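Local atomic coordinates of telomerase reverse transcriptase (Candida tropicalis MYA-3404, PDB entry 6ZD1), a protein that probably extends chromosome ends by reverse transcription, adding simple telomeric DNA repeats copied from a template within the enzyme's RNA component. Residues 232-237 / 243-248; 278-283 / 432-437; 345-350 / 471-476; 440-445 / 464-469; 479-484 / 497-502. All coordinates share one frame; numbering follows the deposited sequence.

Contact 1: residues 232-237 / 243-248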
# COMPACT_ATOMS: atom_id res chain seq x y z
N GLY A 232 -8.38 -0.99 17.70
CA GLY A 232 -8.01 -0.30 16.47
C GLY A 232 -8.82 0.96 16.31
O GLY A 232 -9.89 1.12 16.91
N LYS A 233 -8.29 1.87 15.50
CA LYS A 233 -8.98 3.10 15.16
C LYS A 233 -9.43 3.04 13.70
O LYS A 233 -8.70 2.55 12.84
CB LYS A 233 -8.10 4.33 15.39
CG LYS A 233 -8.87 5.65 15.36
CD LYS A 233 -8.21 6.71 16.24
CE LYS A 233 -6.82 7.07 15.74
NZ LYS A 233 -6.18 8.12 16.58
N ILE A 234 -10.64 3.52 13.45
CA ILE A 234 -11.25 3.40 12.13
C ILE A 234 -10.63 4.42 11.18
O ILE A 234 -10.56 5.62 11.47
CB ILE A 234 -12.77 3.60 12.22
CG1 ILE A 234 -13.39 2.53 13.11
CG2 ILE A 234 -13.39 3.56 10.84
CD1 ILE A 234 -14.88 2.63 13.20
N LYS A 235 -10.18 3.93 10.03
CA LYS A 235 -9.69 4.75 8.93
C LYS A 235 -10.61 4.55 7.73
O LYS A 235 -11.01 3.42 7.43
CB LYS A 235 -8.24 4.39 8.56
CG LYS A 235 -7.47 5.52 7.91
CD LYS A 235 -5.99 5.18 7.77
CE LYS A 235 -5.69 4.56 6.41
NZ LYS A 235 -5.84 5.55 5.31
N LEU A 236 -10.95 5.64 7.05
CA LEU A 236 -11.88 5.61 5.93
C LEU A 236 -11.16 5.94 4.63
O LEU A 236 -10.22 6.74 4.61
CB LEU A 236 -13.04 6.58 6.14
CG LEU A 236 -13.96 6.22 7.31
CD1 LEU A 236 -15.09 7.24 7.44
CD2 LEU A 236 -14.52 4.82 7.14
N ILE A 237 -11.58 5.28 3.55
CA ILE A 237 -10.99 5.42 2.22
C ILE A 237 -12.12 5.61 1.21
O ILE A 237 -13.09 4.85 1.22
CB ILE A 237 -10.14 4.19 1.85
CG1 ILE A 237 -9.00 4.04 2.85
CG2 ILE A 237 -9.59 4.31 0.44
CD1 ILE A 237 -8.29 2.73 2.75
N PHE A 243 -17.30 4.75 1.87
CA PHE A 243 -15.93 4.54 2.29
C PHE A 243 -15.68 3.06 2.50
O PHE A 243 -16.60 2.29 2.83
CB PHE A 243 -15.60 5.33 3.56
CG PHE A 243 -15.83 6.82 3.44
CD1 PHE A 243 -17.08 7.36 3.73
CD2 PHE A 243 -14.81 7.67 3.05
CE1 PHE A 243 -17.30 8.72 3.62
CE2 PHE A 243 -15.03 9.03 2.94
CZ PHE A 243 -16.28 9.56 3.22
N ARG A 244 -14.43 2.65 2.29
CA ARG A 244 -13.94 1.40 2.84
C ARG A 244 -13.62 1.63 4.30
O ARG A 244 -13.10 2.69 4.67
CB ARG A 244 -12.69 0.93 2.10
CG ARG A 244 -12.91 -0.21 1.13
CD ARG A 244 -12.01 -1.40 1.44
NE ARG A 244 -10.65 -1.00 1.77
CZ ARG A 244 -9.72 -0.70 0.86
NH1 ARG A 244 -10.01 -0.73 -0.43
NH2 ARG A 244 -8.50 -0.35 1.26
N VAL A 245 -13.95 0.66 5.13
CA VAL A 245 -13.71 0.75 6.56
C VAL A 245 -12.47 -0.09 6.87
O VAL A 245 -12.48 -1.31 6.70
CB VAL A 245 -14.92 0.30 7.38
CG1 VAL A 245 -14.65 0.48 8.86
CG2 VAL A 245 -16.16 1.07 6.96
N ILE A 246 -11.41 0.58 7.29
CA ILE A 246 -10.17 -0.07 7.70
C ILE A 246 -9.97 0.20 9.19
O ILE A 246 -10.26 1.31 9.67
CB ILE A 246 -8.96 0.43 6.88
CG1 ILE A 246 -9.24 0.28 5.39
CG2 ILE A 246 -7.70 -0.32 7.27
CD1 ILE A 246 -9.59 -1.13 4.98
N CYS A 247 -9.50 -0.80 9.91
CA CYS A 247 -9.20 -0.67 11.33
C CYS A 247 -7.68 -0.73 11.49
O CYS A 247 -7.06 -1.74 11.15
CB CYS A 247 -9.88 -1.77 12.14
SG CYS A 247 -10.23 -1.32 13.85
N VAL A 248 -7.10 0.35 11.99
CA VAL A 248 -5.66 0.47 12.18
C VAL A 248 -5.34 0.12 13.63
O VAL A 248 -5.83 0.80 14.54
CB VAL A 248 -5.15 1.88 11.83
CG1 VAL A 248 -3.64 1.94 11.95
CG2 VAL A 248 -5.61 2.28 10.44
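Phe243 leads into the pairing, where the side chains of Phe243 and Leu236 cross at about a right angle: Leu236 CD1 sits over one face of the ring, 4.1 Å above the plane and toward the rim, and Leu236 CB is 3.7 Å from Phe243 CD2. Trp208 of helix 198-216 meets the same ring edge-to-face. At Arg244 the backbone bonding begins, its N reaching Ile237 O at 2.8 Å and its O taking a longer bond from Ile237 N. The arginine side chain, bent at chi2 and chi3, runs beside Ile237 in the same direction, which brings NH2 to 3.4 Å from Ile237 CD1. Val245 lies on the other face, its two methyls divided between Ile234 CG2 and Leu236 CD2. Ile246 returns to the Arg244 face with CG1 3.7 Å from Ile237 CD1, while its O accepts a short, nearly straight bond from Lys235 N (2.6 Å, 176°). Cys247 SG, swung beside its own carbonyl carbon (chi1 -153°), lies 3.6 Å from Gly232 CA. Val248 exchanges two bonds with Lys233 and rests CG2 on Lys235 CB. This antiparallel beta hairpin corresponds to motifs 1 and 2 in the fingers of reverse transcriptases.

Contact 2: residues 278-283 / 432-437; sequences KYTLSP and IEVCHS
Val434 divides its two methyls between consecutive residues of the facing helix. CG2 meets the methyl of Thr280, with 3.6 Å between Val434 CG2 and Thr280 CG2, and CG1 meets one branch of Leu281, with 3.8 Å between Val434 CG1 and Leu281 CD2. Both pairs approach at a slant, carbon against carbon, and no hydrogen bond passes between the segments. The valine torsion (chi1 176°) sets CG1 anti to the backbone N and CG2 anti to the carbonyl carbon, which spreads the fork over its two partners. In Thr280, chi1 of -54° puts OG1 beside the backbone N and opposite the carbonyl carbon; the methyl CG2 takes the place opposite N and does the touching. The contact is a small buried helix-helix junction inside the reverse transcriptase domain, joining the long helix 263-298 to helix 428-440; the CA atoms of Leu281 and Val434 are 7.7 Å apart. The backbone of 278-281 makes a wider pi-type turn, and the helix is kinked at Pro283, whose N has no bond to the preceding turn. Beyond the first shell, Tyr276 packs on both Leu281 and Val434, and Lys430 and Gln438 of the second helix touch Thr280 and Leu281 respectively. One and two turns further along helix 263-298, Val284 and Leu288 pack on Cys435.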
# COMPACT_ATOMS: atom_id res chain seq x y z
N LYS A 278 6.54 -8.93 17.10
CA LYS A 278 7.73 -9.67 16.69
C LYS A 278 7.65 -11.13 17.10
O LYS A 278 7.97 -12.02 16.30
CB LYS A 278 8.98 -9.02 17.28
CG LYS A 278 10.26 -9.81 17.02
CD LYS A 278 11.47 -9.20 17.71
CE LYS A 278 11.68 -7.76 17.27
NZ LYS A 278 12.80 -7.11 18.00
N TYR A 279 7.22 -11.40 18.33
CA TYR A 279 7.31 -12.74 18.90
C TYR A 279 6.01 -13.52 18.88
O TYR A 279 6.04 -14.75 19.03
CB TYR A 279 7.82 -12.67 20.35
CG TYR A 279 9.21 -12.08 20.50
CD1 TYR A 279 9.39 -10.75 20.84
CD2 TYR A 279 10.33 -12.87 20.31
CE1 TYR A 279 10.66 -10.21 20.99
CE2 TYR A 279 11.60 -12.34 20.45
CZ TYR A 279 11.76 -11.02 20.79
OH TYR A 279 13.03 -10.50 20.93
N THR A 280 4.86 -12.87 18.74
CA THR A 280 3.59 -13.59 18.74
C THR A 280 2.85 -13.50 17.41
O THR A 280 2.51 -14.54 16.83
CB THR A 280 2.70 -13.08 19.89
OG1 THR A 280 3.42 -13.15 21.12
CG2 THR A 280 1.44 -13.92 20.01
N LEU A 281 2.62 -12.29 16.89
CA LEU A 281 1.81 -12.15 15.68
C LEU A 281 2.56 -12.65 14.45
O LEU A 281 1.99 -13.36 13.61
CB LEU A 281 1.38 -10.70 15.48
CG LEU A 281 0.16 -10.22 16.27
CD1 LEU A 281 -0.22 -8.81 15.84
CD2 LEU A 281 -1.01 -11.17 16.08
N SER A 282 3.82 -12.25 14.30
CA SER A 282 4.60 -12.70 13.14
C SER A 282 4.71 -14.21 13.07
O SER A 282 4.49 -14.77 11.98
CB SER A 282 5.98 -12.03 13.15
OG SER A 282 6.74 -12.42 12.03
N PRO A 283 5.02 -14.94 14.15
CA PRO A 283 5.02 -16.41 14.04
C PRO A 283 3.67 -16.99 13.66
O PRO A 283 3.61 -17.91 12.83
CB PRO A 283 5.45 -16.87 15.44
CG PRO A 283 6.26 -15.74 15.96
CD PRO A 283 5.55 -14.51 15.46
N ILE A 432 -3.78 -21.10 17.88
CA ILE A 432 -5.24 -21.14 17.95
C ILE A 432 -5.75 -20.04 18.87
O ILE A 432 -6.77 -19.40 18.58
CB ILE A 432 -5.72 -22.53 18.42
CG1 ILE A 432 -5.34 -23.60 17.40
CG2 ILE A 432 -7.23 -22.52 18.64
CD1 ILE A 432 -5.92 -23.36 16.02
N GLU A 433 -5.05 -19.78 19.97
CA GLU A 433 -5.51 -18.77 20.92
C GLU A 433 -5.42 -17.37 20.33
O GLU A 433 -6.36 -16.58 20.46
CB GLU A 433 -4.71 -18.86 22.21
CG GLU A 433 -5.30 -18.05 23.36
CD GLU A 433 -4.50 -18.19 24.64
OE1 GLU A 433 -3.39 -17.62 24.71
OE2 GLU A 433 -4.97 -18.88 25.56
N VAL A 434 -4.31 -17.06 19.66
CA VAL A 434 -4.14 -15.73 19.09
C VAL A 434 -5.10 -15.51 17.92
O VAL A 434 -5.67 -14.43 17.76
CB VAL A 434 -2.67 -15.51 18.67
CG1 VAL A 434 -2.49 -14.16 17.99
CG2 VAL A 434 -1.77 -15.62 19.89
N CYS A 435 -5.30 -16.54 17.10
CA CYS A 435 -6.27 -16.43 16.01
C CYS A 435 -7.67 -16.16 16.55
O CYS A 435 -8.35 -15.24 16.09
CB CYS A 435 -6.26 -17.70 15.15
SG CYS A 435 -4.76 -17.93 14.15
N HIS A 436 -8.10 -16.94 17.55
CA HIS A 436 -9.40 -16.71 18.15
C HIS A 436 -9.48 -15.33 18.79
O HIS A 436 -10.51 -14.65 18.68
CB HIS A 436 -9.70 -17.79 19.19
CG HIS A 436 -10.04 -19.12 18.59
ND1 HIS A 436 -10.71 -20.10 19.29
CD2 HIS A 436 -9.79 -19.63 17.36
CE1 HIS A 436 -10.86 -21.16 18.51
NE2 HIS A 436 -10.32 -20.90 17.34
N SER A 437 -8.41 -14.91 19.46
CA SER A 437 -8.42 -13.59 20.08
C SER A 437 -8.57 -12.48 19.04
O SER A 437 -9.31 -11.52 19.25
CB SER A 437 -7.14 -13.39 20.90
OG SER A 437 -7.08 -12.07 21.43

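Contact 3: residues 345-350 / 471-476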
# COMPACT_ATOMS: atom_id res chain seq x y z
N ASP A 345 -16.48 -8.06 5.61
CA ASP A 345 -17.58 -7.76 6.52
C ASP A 345 -18.48 -8.97 6.73
O ASP A 345 -18.96 -9.20 7.84
CB ASP A 345 -18.41 -6.57 6.00
CG ASP A 345 -17.62 -5.27 5.96
OD1 ASP A 345 -17.40 -4.75 4.85
OD2 ASP A 345 -17.22 -4.78 7.04
N ARG A 346 -18.71 -9.75 5.67
CA ARG A 346 -19.64 -10.87 5.70
C ARG A 346 -18.97 -12.18 6.09
O ARG A 346 -19.67 -13.20 6.21
CB ARG A 346 -20.33 -11.04 4.34
CG ARG A 346 -20.95 -9.77 3.75
CD ARG A 346 -21.78 -8.99 4.75
NE ARG A 346 -22.95 -9.73 5.21
CZ ARG A 346 -23.72 -9.35 6.22
NH1 ARG A 346 -23.44 -8.23 6.88
NH2 ARG A 346 -24.77 -10.08 6.58
N LEU A 347 -17.65 -12.19 6.29
CA LEU A 347 -16.94 -13.42 6.61
C LEU A 347 -17.52 -14.09 7.85
O LEU A 347 -17.84 -13.42 8.84
CB LEU A 347 -15.45 -13.12 6.82
CG LEU A 347 -14.44 -14.22 6.51
CD1 LEU A 347 -14.32 -14.41 5.00
CD2 LEU A 347 -13.08 -13.90 7.12
N ASN A 348 -17.71 -15.40 7.78
CA ASN A 348 -18.30 -16.15 8.88
C ASN A 348 -17.21 -16.53 9.88
O ASN A 348 -16.34 -17.35 9.58
CB ASN A 348 -19.02 -17.40 8.36
CG ASN A 348 -19.82 -18.10 9.43
OD1 ASN A 348 -19.26 -18.84 10.25
ND2 ASN A 348 -21.13 -17.89 9.44
N GLN A 349 -17.28 -15.94 11.08
CA GLN A 349 -16.23 -16.17 12.08
C GLN A 349 -16.16 -17.63 12.48
O GLN A 349 -15.07 -18.19 12.64
CB GLN A 349 -16.46 -15.28 13.30
CG GLN A 349 -16.25 -13.80 13.04
CD GLN A 349 -16.58 -12.96 14.25
OE1 GLN A 349 -16.86 -13.49 15.33
NE2 GLN A 349 -16.56 -11.64 14.08
N ASN A 350 -17.32 -18.27 12.65
CA ASN A 350 -17.31 -19.67 13.06
C ASN A 350 -16.77 -20.57 11.96
O ASN A 350 -15.94 -21.45 12.22
CB ASN A 350 -18.72 -20.10 13.48
CG ASN A 350 -19.12 -19.51 14.82
OD1 ASN A 350 -18.27 -19.20 15.66
ND2 ASN A 350 -20.42 -19.36 15.04
N ILE A 471 -4.93 -13.13 5.63
CA ILE A 471 -4.68 -14.57 5.58
C ILE A 471 -5.88 -15.34 6.13
O ILE A 471 -6.13 -16.48 5.72
CB ILE A 471 -3.38 -14.93 6.32
CG1 ILE A 471 -2.97 -16.37 6.01
CG2 ILE A 471 -3.52 -14.71 7.82
CD1 ILE A 471 -1.52 -16.66 6.28
N PHE A 472 -6.65 -14.73 7.03
CA PHE A 472 -7.90 -15.35 7.45
C PHE A 472 -8.80 -15.60 6.24
O PHE A 472 -9.21 -16.74 5.98
CB PHE A 472 -8.62 -14.47 8.47
CG PHE A 472 -8.07 -14.56 9.87
CD1 PHE A 472 -7.23 -15.60 10.23
CD2 PHE A 472 -8.41 -13.62 10.83
CE1 PHE A 472 -6.73 -15.70 11.52
CE2 PHE A 472 -7.91 -13.70 12.12
CZ PHE A 472 -7.07 -14.74 12.46
N CYS A 473 -9.04 -14.55 5.45
CA CYS A 473 -9.90 -14.69 4.28
C CYS A 473 -9.32 -15.68 3.28
O CYS A 473 -10.07 -16.39 2.61
CB CYS A 473 -10.10 -13.32 3.64
SG CYS A 473 -11.30 -13.25 2.29
N ASP A 474 -7.99 -15.77 3.21
CA ASP A 474 -7.36 -16.73 2.30
C ASP A 474 -7.56 -18.16 2.79
O ASP A 474 -7.85 -19.06 1.99
CB ASP A 474 -5.87 -16.40 2.18
CG ASP A 474 -5.22 -17.06 0.97
OD1 ASP A 474 -5.94 -17.72 0.19
OD2 ASP A 474 -4.00 -16.90 0.80
N ILE A 475 -7.40 -18.39 4.09
CA ILE A 475 -7.62 -19.72 4.65
C ILE A 475 -9.05 -20.18 4.41
O ILE A 475 -9.30 -21.30 3.97
CB ILE A 475 -7.27 -19.74 6.15
CG1 ILE A 475 -5.77 -19.60 6.37
CG2 ILE A 475 -7.78 -21.02 6.81
CD1 ILE A 475 -5.39 -19.50 7.83
N LEU A 476 -10.02 -19.31 4.71
CA LEU A 476 -11.42 -19.70 4.62
C LEU A 476 -11.84 -19.97 3.18
O LEU A 476 -12.46 -21.00 2.88
CB LEU A 476 -12.31 -18.62 5.25
CG LEU A 476 -13.82 -18.91 5.24
CD1 LEU A 476 -14.12 -20.27 5.84
CD2 LEU A 476 -14.59 -17.84 5.99
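Leu347 and Leu476 reach toward each other tip to tip where a loop meets a helix. A single methyl of the helix residue does most of the touching: Leu476 CD2 is 3.6 Å from Leu347 CD1 and 3.7 Å from Leu347 CG, so it bears on the branch point as well as on one arm of the fork. Leu476 stretches out from helix 469-484 with CG anti to its backbone N (chi1 -179°), and Leu347 is extended in the same sense, though less exactly (chi1 -151°). On the side of the preceding helical turn, Cys473 SG approaches the same Leu347 CD1 at 4.2 Å. The backbone of Asn348 adds a looser contact, its O lying 4.0 Å from Leu476 CD2. The side chain of Asn348 serves its own segment instead: it is the N-cap of helix 349-359, and OD1 accepts a hydrogen bond from Ala351 N. In the sequence, 345-350 leads from the end of reverse transcriptase motif A into helix 349-359, and 471-476 lies on the helix that follows the Gln-Gly of motif B. Val462 also packs on Leu347, and Tyr529 on Leu476. With no hydrogen bond or salt bridge across the segments, the attraction rests on dispersion and the burial of apolar groups, methyls and a sulfur, so it depends on the fit of the side chains and not on bond direction.

Contact 4: residues 440-445 / 464-469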
# COMPACT_ATOMS: atom_id res chain seq x y z
N GLU A 440 -12.34 -12.84 17.72
CA GLU A 440 -13.45 -12.63 18.65
C GLU A 440 -13.32 -11.37 19.49
O GLU A 440 -14.33 -10.86 19.98
CB GLU A 440 -13.59 -13.85 19.57
CG GLU A 440 -13.71 -15.17 18.81
CD GLU A 440 -13.71 -16.38 19.73
OE1 GLU A 440 -14.33 -17.41 19.34
OE2 GLU A 440 -13.11 -16.32 20.82
N ASP A 441 -12.11 -10.84 19.67
CA ASP A 441 -11.89 -9.70 20.55
C ASP A 441 -11.49 -8.43 19.81
O ASP A 441 -11.12 -7.45 20.46
CB ASP A 441 -10.83 -10.03 21.61
CG ASP A 441 -11.17 -11.28 22.40
OD1 ASP A 441 -10.40 -12.26 22.32
OD2 ASP A 441 -12.20 -11.28 23.11
N ALA A 442 -11.54 -8.43 18.48
CA ALA A 442 -11.20 -7.22 17.74
C ALA A 442 -12.24 -6.14 18.01
O ALA A 442 -13.44 -6.36 17.83
CB ALA A 442 -11.12 -7.53 16.24
N THR A 443 -11.78 -4.99 18.48
CA THR A 443 -12.64 -3.84 18.74
C THR A 443 -12.08 -2.62 18.03
O THR A 443 -10.88 -2.55 17.72
CB THR A 443 -12.77 -3.55 20.25
OG1 THR A 443 -11.48 -3.29 20.81
CG2 THR A 443 -13.41 -4.73 20.97
N CYS A 444 -12.95 -1.64 17.78
CA CYS A 444 -12.56 -0.40 17.14
C CYS A 444 -13.09 0.78 17.93
O CYS A 444 -14.09 0.69 18.64
CB CYS A 444 -13.07 -0.32 15.68
SG CYS A 444 -14.83 0.01 15.50
N LEU A 445 -12.38 1.90 17.82
CA LEU A 445 -12.76 3.15 18.45
C LEU A 445 -13.42 4.06 17.41
O LEU A 445 -12.93 4.16 16.28
CB LEU A 445 -11.55 3.85 19.07
CG LEU A 445 -10.98 3.28 20.36
CD1 LEU A 445 -10.17 2.01 20.12
CD2 LEU A 445 -10.15 4.33 21.07
N GLN A 464 -10.89 -5.38 8.27
CA GLN A 464 -9.78 -5.20 7.36
C GLN A 464 -8.79 -4.23 7.98
O GLN A 464 -9.18 -3.17 8.48
CB GLN A 464 -10.28 -4.70 6.01
CG GLN A 464 -9.26 -4.78 4.90
CD GLN A 464 -9.82 -4.33 3.58
OE1 GLN A 464 -11.03 -4.41 3.34
NE2 GLN A 464 -8.95 -3.83 2.70
N GLY A 465 -7.51 -4.58 7.94
CA GLY A 465 -6.47 -3.77 8.55
C GLY A 465 -5.74 -4.42 9.71
O GLY A 465 -4.71 -3.88 10.15
N PHE A 466 -6.24 -5.53 10.25
CA PHE A 466 -5.50 -6.26 11.27
C PHE A 466 -4.51 -7.23 10.63
O PHE A 466 -4.58 -7.55 9.43
CB PHE A 466 -6.46 -7.02 12.18
CG PHE A 466 -7.07 -6.17 13.25
CD1 PHE A 466 -6.43 -6.01 14.47
CD2 PHE A 466 -8.27 -5.52 13.04
CE1 PHE A 466 -6.98 -5.21 15.46
CE2 PHE A 466 -8.83 -4.73 14.02
CZ PHE A 466 -8.19 -4.57 15.23
N SER A 467 -3.59 -7.73 11.46
CA SER A 467 -2.44 -8.47 10.96
C SER A 467 -2.86 -9.71 10.17
O SER A 467 -2.28 -10.02 9.12
CB SER A 467 -1.54 -8.87 12.12
OG SER A 467 -1.23 -7.75 12.93
N LEU A 468 -3.86 -10.44 10.66
CA LEU A 468 -4.21 -11.74 10.11
C LEU A 468 -5.46 -11.70 9.23
O LEU A 468 -5.86 -12.76 8.72
CB LEU A 468 -4.43 -12.74 11.24
CG LEU A 468 -3.36 -12.79 12.34
CD1 LEU A 468 -3.74 -13.80 13.41
CD2 LEU A 468 -1.99 -13.12 11.75
N SER A 469 -6.06 -10.53 9.02
CA SER A 469 -7.34 -10.48 8.31
C SER A 469 -7.21 -11.02 6.89
O SER A 469 -8.06 -11.79 6.42
CB SER A 469 -7.87 -9.04 8.29
OG SER A 469 -8.08 -8.57 9.61
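Phe466 is turned with CG anti to its carbonyl carbon (chi1 -81°) and its ring plane nearly perpendicular to the plane through CA, CB and CG (chi2 -88°), which presents one face to Ala442. The alanine methyl lies over that face, with CB 4.2 Å from Phe466 CE2. The far end of the ring is met differently: Thr443 O approaches at the edge, near the ring plane, 4.2 Å from Phe466 CZ. Phe466 belongs to the Gln-Gly-Phe-Ser sequence of reverse transcriptase motif B, a loop that leads into helix 469-484, whereas Ala442 and Thr443 carry the chain from helix 428-440 into strand 443-446. Just before the phenylalanine, Gly465 adopts a positive phi of 115°, a conformation in which a CB would be jammed against the preceding carbonyl O. After it the loop starts to coil, with a weak bond of 3.4 Å from Ser469 N to Phe466 O. The CB of Thr443 points away from 464-469, and its OG1 is hydrogen-bonded to Asn231 ND2. Cys247 of the neighbouring hairpin also packs on Phe466, while Ser469 OG bonds Phe463 O.

Contact 5: residues 479-484 / 497-502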
# COMPACT_ATOMS: atom_id res chain seq x y z
N THR A 479 -10.26 -23.13 1.84
CA THR A 479 -11.02 -24.25 2.38
C THR A 479 -12.38 -24.37 1.71
O THR A 479 -12.83 -25.48 1.39
CB THR A 479 -11.19 -24.07 3.89
OG1 THR A 479 -9.90 -24.00 4.51
CG2 THR A 479 -11.97 -25.24 4.48
N MSE A 480 -13.06 -23.25 1.49
CA MSE A 480 -14.37 -23.24 0.86
C MSE A 480 -14.30 -23.77 -0.57
O MSE A 480 -15.09 -24.64 -0.94
CB MSE A 480 -14.94 -21.82 0.86
CG MSE A 480 -16.31 -21.71 0.21
SE MSE A 480 -16.89 -19.87 -0.03
CE MSE A 480 -15.50 -19.26 -1.25
N VAL A 481 -13.35 -23.26 -1.35
CA VAL A 481 -13.22 -23.69 -2.74
C VAL A 481 -12.92 -25.19 -2.80
O VAL A 481 -13.45 -25.90 -3.66
CB VAL A 481 -12.14 -22.86 -3.46
CG1 VAL A 481 -11.73 -23.52 -4.76
CG2 VAL A 481 -12.64 -21.45 -3.72
N SER A 482 -12.11 -25.68 -1.86
CA SER A 482 -11.65 -27.07 -1.93
C SER A 482 -12.76 -28.05 -1.56
O SER A 482 -12.81 -29.15 -2.12
CB SER A 482 -10.45 -27.26 -1.01
OG SER A 482 -10.04 -28.62 -0.96
N LYS A 483 -13.65 -27.67 -0.64
CA LYS A 483 -14.71 -28.57 -0.20
C LYS A 483 -15.97 -28.44 -1.03
O LYS A 483 -16.74 -29.41 -1.14
CB LYS A 483 -15.06 -28.32 1.27
CG LYS A 483 -13.90 -28.50 2.25
CD LYS A 483 -14.39 -28.42 3.69
CE LYS A 483 -15.09 -27.10 3.98
NZ LYS A 483 -15.56 -27.00 5.40
N GLU A 484 -16.20 -27.28 -1.63
CA GLU A 484 -17.46 -27.00 -2.31
C GLU A 484 -17.43 -27.33 -3.80
O GLU A 484 -18.48 -27.65 -4.36
CB GLU A 484 -17.84 -25.54 -2.09
CG GLU A 484 -18.31 -25.21 -0.67
CD GLU A 484 -19.62 -25.88 -0.31
OE1 GLU A 484 -20.40 -26.21 -1.22
OE2 GLU A 484 -19.87 -26.09 0.90
N LEU A 497 -10.69 -23.54 -12.74
CA LEU A 497 -11.20 -22.56 -11.78
C LEU A 497 -10.03 -21.86 -11.10
O LEU A 497 -9.07 -22.51 -10.68
CB LEU A 497 -12.09 -23.23 -10.73
CG LEU A 497 -12.71 -22.32 -9.66
CD1 LEU A 497 -13.73 -21.37 -10.27
CD2 LEU A 497 -13.34 -23.14 -8.54
N LEU A 498 -10.13 -20.54 -10.98
CA LEU A 498 -9.09 -19.71 -10.40
C LEU A 498 -9.72 -18.73 -9.41
O LEU A 498 -10.85 -18.27 -9.63
CB LEU A 498 -8.31 -18.93 -11.46
CG LEU A 498 -7.53 -19.74 -12.49
CD1 LEU A 498 -6.86 -18.79 -13.46
CD2 LEU A 498 -6.50 -20.62 -11.79
N ARG A 499 -9.00 -18.45 -8.32
CA ARG A 499 -9.47 -17.55 -7.29
C ARG A 499 -8.41 -16.49 -7.02
O ARG A 499 -7.24 -16.82 -6.83
CB ARG A 499 -9.84 -18.30 -6.00
CG ARG A 499 -10.48 -17.42 -4.94
CD ARG A 499 -10.84 -18.20 -3.69
NE ARG A 499 -9.65 -18.65 -2.97
CZ ARG A 499 -8.92 -17.87 -2.18
NH1 ARG A 499 -9.26 -16.60 -2.00
NH2 ARG A 499 -7.86 -18.37 -1.56
N LEU A 500 -8.86 -15.23 -6.97
CA LEU A 500 -8.00 -14.06 -6.69
C LEU A 500 -8.71 -13.20 -5.63
O LEU A 500 -9.61 -12.42 -6.01
CB LEU A 500 -7.78 -13.27 -7.98
CG LEU A 500 -6.65 -12.24 -7.94
CD1 LEU A 500 -5.60 -12.64 -6.92
CD2 LEU A 500 -6.02 -12.08 -9.32
N VAL A 501 -8.33 -13.37 -4.36
CA VAL A 501 -8.93 -12.62 -3.21
C VAL A 501 -10.45 -12.87 -3.18
O VAL A 501 -10.87 -13.85 -2.52
CB VAL A 501 -8.60 -11.12 -3.26
CG1 VAL A 501 -9.06 -10.40 -2.00
CG2 VAL A 501 -7.12 -10.88 -3.50
N ASP A 502 -11.23 -12.02 -3.85
CA ASP A 502 -12.68 -12.15 -3.88
C ASP A 502 -13.24 -12.36 -5.28
O ASP A 502 -14.45 -12.55 -5.42
CB ASP A 502 -13.35 -10.93 -3.21
CG ASP A 502 -12.84 -9.59 -3.73
OD1 ASP A 502 -11.80 -9.54 -4.41
OD2 ASP A 502 -13.49 -8.56 -3.42
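The Arg499 guanidinium has Val501 O at its edge, in plane, whereas Val481 CG2 comes to it obliquely from helix 469-484. This is the palm of the reverse transcriptase domain: the helix packs on strand 495-500 of the antiparallel palm sheet, and the strand runs into the Val-Asp-Asp turn of motif C. The bond from Arg499 NH1 to Val501 O is weak, 3.2 Å long with an angle of 128° at the hydrogen. Firmer partners hold the rest of the group, since NH2 forms a salt bridge with Asp474, two helical turns before Val481, and NE bonds Ser305 OG. The extended start of the arginine chain (chi2 180°) carries Arg499 CD to 3.7 Å from Val481 CG2, and the bend at chi3 (68°) then turns the guanidinium aside. Phe504 of the adjoining strand also packs on both residues. The other valine methyl meets Leu497 tip to tip, Val481 CG1 lying 4.1 Å from Leu497 CD2.

How the contacts relate
From the N terminus, contact 1 closes a short hairpin and is complete before contact 2 opens on helix 263-298. Contact 3 opens at 345-350, inside the long excursion that 432-437 ends, and closes beyond it at 471-476, so contacts 2 and 3 cross; Cys435 O packs on Phe472 CZ between them. Contact 4 falls wholly within the span of contact 3. It also joins the sheet of contact 1, through backbone bonds of Leu445 to Gly232 and Cys247 to Gln464, and touches contact 2 through Ser467 and Leu281. Contact 5 comes last, closing the short connection from helix 469-484, shared with contact 3, to strand 495-500; the Asp474-Arg499 salt bridge links the two. Together they connect the fingers hairpin to the palm.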